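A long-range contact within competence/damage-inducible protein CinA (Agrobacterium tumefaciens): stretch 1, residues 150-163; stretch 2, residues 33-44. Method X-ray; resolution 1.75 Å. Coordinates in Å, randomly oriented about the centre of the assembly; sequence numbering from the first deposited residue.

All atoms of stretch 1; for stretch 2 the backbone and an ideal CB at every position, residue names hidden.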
# COMPACT_ATOMS: atom_id res chain seq x y z
N ILE A 150 13.24 3.47 -10.05
CA ILE A 150 12.03 4.05 -10.65
C ILE A 150 10.90 4.20 -9.61
O ILE A 150 10.22 5.21 -9.57
CB ILE A 150 11.55 3.22 -11.90
CG1 ILE A 150 12.56 3.37 -13.05
CG2 ILE A 150 10.15 3.65 -12.36
CD1 ILE A 150 12.52 2.25 -14.10
N ARG A 151 10.73 3.17 -8.79
CA ARG A 151 9.73 3.21 -7.73
C ARG A 151 9.98 4.36 -6.75
O ARG A 151 9.06 5.13 -6.39
CB ARG A 151 9.64 1.85 -7.03
CG ARG A 151 8.94 0.82 -7.96
CD ARG A 151 9.35 -0.62 -7.61
NE ARG A 151 9.22 -1.02 -6.22
CZ ARG A 151 8.11 -1.53 -5.66
NH1 ARG A 151 6.96 -1.63 -6.36
NH2 ARG A 151 8.16 -1.94 -4.40
N LEU A 152 11.24 4.52 -6.34
CA LEU A 152 11.54 5.59 -5.38
C LEU A 152 11.41 6.96 -6.07
O LEU A 152 10.92 7.91 -5.46
CB LEU A 152 12.92 5.40 -4.74
CG LEU A 152 12.96 4.18 -3.80
CD1 LEU A 152 14.39 3.96 -3.34
CD2 LEU A 152 11.98 4.36 -2.63
N ALA A 153 11.84 7.06 -7.33
CA ALA A 153 11.70 8.30 -8.10
C ALA A 153 10.22 8.69 -8.20
O ALA A 153 9.85 9.87 -8.05
CB ALA A 153 12.27 8.10 -9.53
N THR A 154 9.38 7.67 -8.39
CA THR A 154 7.93 7.89 -8.45
C THR A 154 7.36 8.39 -7.11
O THR A 154 6.53 9.33 -7.07
CB THR A 154 7.18 6.61 -8.94
OG1 THR A 154 7.63 6.30 -10.27
CG2 THR A 154 5.63 6.83 -8.99
N VAL A 155 7.80 7.77 -6.01
CA VAL A 155 7.38 8.19 -4.66
C VAL A 155 7.71 9.67 -4.47
O VAL A 155 6.84 10.46 -4.08
CB VAL A 155 8.00 7.31 -3.52
CG1 VAL A 155 7.72 7.95 -2.15
CG2 VAL A 155 7.47 5.83 -3.56
N ARG A 156 8.96 10.04 -4.79
CA ARG A 156 9.37 11.44 -4.70
C ARG A 156 8.41 12.38 -5.47
O ARG A 156 7.84 13.35 -4.92
CB ARG A 156 10.80 11.61 -5.21
CG ARG A 156 11.25 13.11 -5.15
CD ARG A 156 12.68 13.29 -5.62
NE ARG A 156 13.61 12.58 -4.76
CZ ARG A 156 14.28 11.50 -5.13
NH1 ARG A 156 14.15 11.04 -6.37
NH2 ARG A 156 15.10 10.89 -4.27
N THR A 157 8.21 12.11 -6.75
CA THR A 157 7.35 12.99 -7.56
C THR A 157 5.92 13.04 -7.01
O THR A 157 5.31 14.11 -6.99
CB THR A 157 7.36 12.55 -9.03
OG1 THR A 157 8.72 12.44 -9.49
CG2 THR A 157 6.56 13.54 -9.90
N ALA A 158 5.39 11.88 -6.59
CA ALA A 158 4.04 11.78 -6.01
C ALA A 158 3.90 12.73 -4.80
O ALA A 158 2.91 13.48 -4.68
CB ALA A 158 3.80 10.34 -5.59
N LEU A 159 4.92 12.72 -3.94
CA LEU A 159 4.90 13.57 -2.74
C LEU A 159 5.02 15.05 -3.09
O LEU A 159 4.28 15.87 -2.53
CB LEU A 159 5.98 13.12 -1.74
CG LEU A 159 5.82 11.65 -1.23
CD1 LEU A 159 6.89 11.38 -0.20
CD2 LEU A 159 4.41 11.32 -0.66
N GLU A 160 5.88 15.37 -4.05
CA GLU A 160 6.00 16.74 -4.60
C GLU A 160 4.66 17.26 -5.10
O GLU A 160 4.27 18.41 -4.80
CB GLU A 160 7.04 16.77 -5.73
CG GLU A 160 8.47 16.59 -5.20
CD GLU A 160 9.50 16.39 -6.31
OE1 GLU A 160 9.09 16.18 -7.49
OE2 GLU A 160 10.71 16.45 -6.01
N MET A 161 3.93 16.42 -5.82
CA MET A 161 2.62 16.78 -6.35
C MET A 161 1.54 16.99 -5.29
O MET A 161 0.72 17.91 -5.43
CB MET A 161 2.15 15.75 -7.38
CG MET A 161 3.00 15.75 -8.65
SD MET A 161 2.61 14.36 -9.73
CE MET A 161 0.90 14.72 -10.21
N LEU A 162 1.50 16.15 -4.25
CA LEU A 162 0.58 16.38 -3.13
C LEU A 162 0.82 17.77 -2.52
O LEU A 162 -0.14 18.52 -2.25
CB LEU A 162 0.73 15.30 -2.06
CG LEU A 162 0.03 13.99 -2.38
CD1 LEU A 162 0.39 12.93 -1.29
CD2 LEU A 162 -1.47 14.22 -2.46
N ILE A 163 2.08 18.10 -2.29
CA ILE A 163 2.43 19.43 -1.78
C ILE A 163 1.92 20.52 -2.71
O ILE A 163 1.28 21.48 -2.25
CB ILE A 163 3.93 19.58 -1.51
CG1 ILE A 163 4.34 18.64 -0.39
CG2 ILE A 163 4.30 21.07 -1.17
CD1 ILE A 163 5.84 18.26 -0.34
N UNK A 33 -0.10 1.70 -8.54
CA UNK A 33 0.13 0.55 -9.36
C UNK A 33 1.64 0.21 -9.16
O UNK A 33 2.00 -0.61 -8.26
CB UNK A 33 -0.24 0.81 -10.82
N UNK A 34 2.48 0.91 -9.91
CA UNK A 34 3.91 0.59 -10.01
C UNK A 34 4.72 0.71 -8.71
O UNK A 34 5.69 -0.03 -8.57
CB UNK A 34 4.54 1.51 -11.06
N UNK A 35 4.32 1.60 -7.79
CA UNK A 35 5.04 1.77 -6.49
C UNK A 35 4.63 0.75 -5.44
O UNK A 35 5.25 0.64 -4.39
CB UNK A 35 4.79 3.17 -5.93
N UNK A 36 3.56 0.02 -5.72
CA UNK A 36 3.16 -1.16 -4.92
C UNK A 36 2.86 -0.93 -3.43
O UNK A 36 2.88 -1.88 -2.63
CB UNK A 36 4.27 -2.21 -5.02
N UNK A 37 2.56 0.32 -3.05
CA UNK A 37 2.27 0.65 -1.65
C UNK A 37 3.33 1.54 -1.00
O UNK A 37 3.13 1.98 0.13
CB UNK A 37 2.13 -0.64 -0.84
N UNK A 38 4.45 1.78 -1.69
CA UNK A 38 5.54 2.58 -1.12
C UNK A 38 5.19 4.06 -0.93
O UNK A 38 5.84 4.72 -0.13
CB UNK A 38 6.77 2.47 -2.02
N UNK A 39 4.17 4.56 -1.64
CA UNK A 39 3.80 5.97 -1.40
C UNK A 39 3.13 6.08 -0.03
O UNK A 39 3.54 6.92 0.81
CB UNK A 39 2.87 6.49 -2.50
N UNK A 40 2.08 5.25 0.20
CA UNK A 40 1.49 5.15 1.55
C UNK A 40 2.58 4.78 2.57
O UNK A 40 2.57 5.31 3.68
CB UNK A 40 0.36 4.11 1.57
N UNK A 41 3.50 3.89 2.17
CA UNK A 41 4.60 3.45 3.05
C UNK A 41 5.44 4.65 3.51
O UNK A 41 5.70 4.84 4.71
CB UNK A 41 5.49 2.43 2.33
N UNK A 42 5.84 5.47 2.56
CA UNK A 42 6.63 6.66 2.85
C UNK A 42 5.89 7.65 3.76
O UNK A 42 6.45 8.11 4.73
CB UNK A 42 7.02 7.35 1.54
N UNK A 43 4.63 7.94 3.46
CA UNK A 43 3.85 8.85 4.31
C UNK A 43 3.71 8.33 5.75
O UNK A 43 3.75 9.12 6.71
CB UNK A 43 2.46 9.06 3.70
N UNK A 44 3.58 7.01 5.89
CA UNK A 44 3.29 6.45 7.21
C UNK A 44 4.59 6.15 7.98
O UNK A 44 4.55 5.67 9.10
CB UNK A 44 2.45 5.18 7.07

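At position 33 the ideal CB has nothing of stretch 1 within 5.5 Å, so the contact sets no preference; the residue is Ser 33.

Position 34 directs CA-to-CB sideways, its ideal CB 5.4 Å from Arg 151 CG, with the Thr 154 methyl farther along the helix. A small or medium side chain would suit, polar or not. It is Cys 34, chi1 57° (p), whose SG lies 4.3 Å from Thr 154 CG2. The backbone does the polar work: Arg 151 NH1 donates to Cys 34 O at 3.0 Å, with an N-H...O angle of 139° and the acceptor near the guanidinium plane.

At 35 the ideal CB is 4.5 Å from Val 155 CG2 and 4.8 Å from Thr 154 CG2. Methyls on that side favour a branched or short aliphatic group, so Val, Thr or Ala are all plausible. Thr 35 places CG2 3.5 Å from Thr 154 CG2 and 3.9 Å from Val 155 CG2, while its OG1 is hydrogen-bonded to a residue just beyond the stretch.

Position 36 has phi/psi of 60/21, and its ideal CB would sit 3.1 Å from Arg 151 NH1, a tight approach. Both observations point to glycine, and Gly 36 is found. At 37, phi of 113° would jam a CB against the preceding carbonyl O; Gly 37 fits and occupies the N-cap position.

Position 38 points toward stretch 1, its ideal CB 3.8 Å from Val 155 CG2 and 5.2 Å from Arg 151 NH2. Leu, Met or Ile could use this site. Leu 38 (m, t) packs CB 3.8 Å from Val 155 CG2 and lays CD1 over a guanidinium face, 3.4 Å from Arg 151 NH2.

At 39 the sideways ideal CB lies 4.8 Å from Val 155 CG2 and 5.0 Å from Ala 158 CB, where the small alanine leaves room for a longer aliphatic chain such as Ile, Leu or Met. Ile 39 CD1 reaches Ala 158 CB at 3.5 Å, and its CG2 lies 4.1 Å from Leu 159 CD2.

Positions 40 and 41 lack nearby stretch 1 atoms; they are Ala 40 and Gly 41.

Position 42 points toward Val 155 CG1, 3.8 Å from the ideal CB, favouring a small residue: Ala 42 CB meets that methyl at 3.8 Å.

From 43, a sideways CB 5.3 Å from Leu 159 CD2 invites a long aliphatic chain. Leu 43 CG comes within 3.9 Å of Leu 159 CD2.

Position 44 is out of reach: Thr 44.

Stretch 2, residues 33-44: SCTGGLIAGALT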
# COMPACT_ATOMS: atom_id res chain seq x y z
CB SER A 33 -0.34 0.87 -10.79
OG SER A 33 -0.38 -0.27 -11.65
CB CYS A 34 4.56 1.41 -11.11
SG CYS A 34 4.38 3.18 -10.88
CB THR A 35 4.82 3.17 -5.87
OG1 THR A 35 3.41 3.48 -5.87
CG2 THR A 35 5.60 4.26 -6.66
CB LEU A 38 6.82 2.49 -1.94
CG LEU A 38 7.42 1.09 -2.06
CD1 LEU A 38 8.71 1.11 -2.92
CD2 LEU A 38 7.67 0.52 -0.65
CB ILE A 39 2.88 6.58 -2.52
CG1 ILE A 39 3.57 6.54 -3.89
CG2 ILE A 39 2.50 8.03 -2.11
CD1 ILE A 39 2.69 7.04 -4.99
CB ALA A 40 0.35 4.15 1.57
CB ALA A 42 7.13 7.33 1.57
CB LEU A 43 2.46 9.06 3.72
CG LEU A 43 2.49 9.94 2.46
CD1 LEU A 43 1.20 9.70 1.70
CD2 LEU A 43 2.61 11.44 2.83
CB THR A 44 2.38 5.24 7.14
OG1 THR A 44 2.97 4.25 6.31
CG2 THR A 44 1.01 5.60 6.53
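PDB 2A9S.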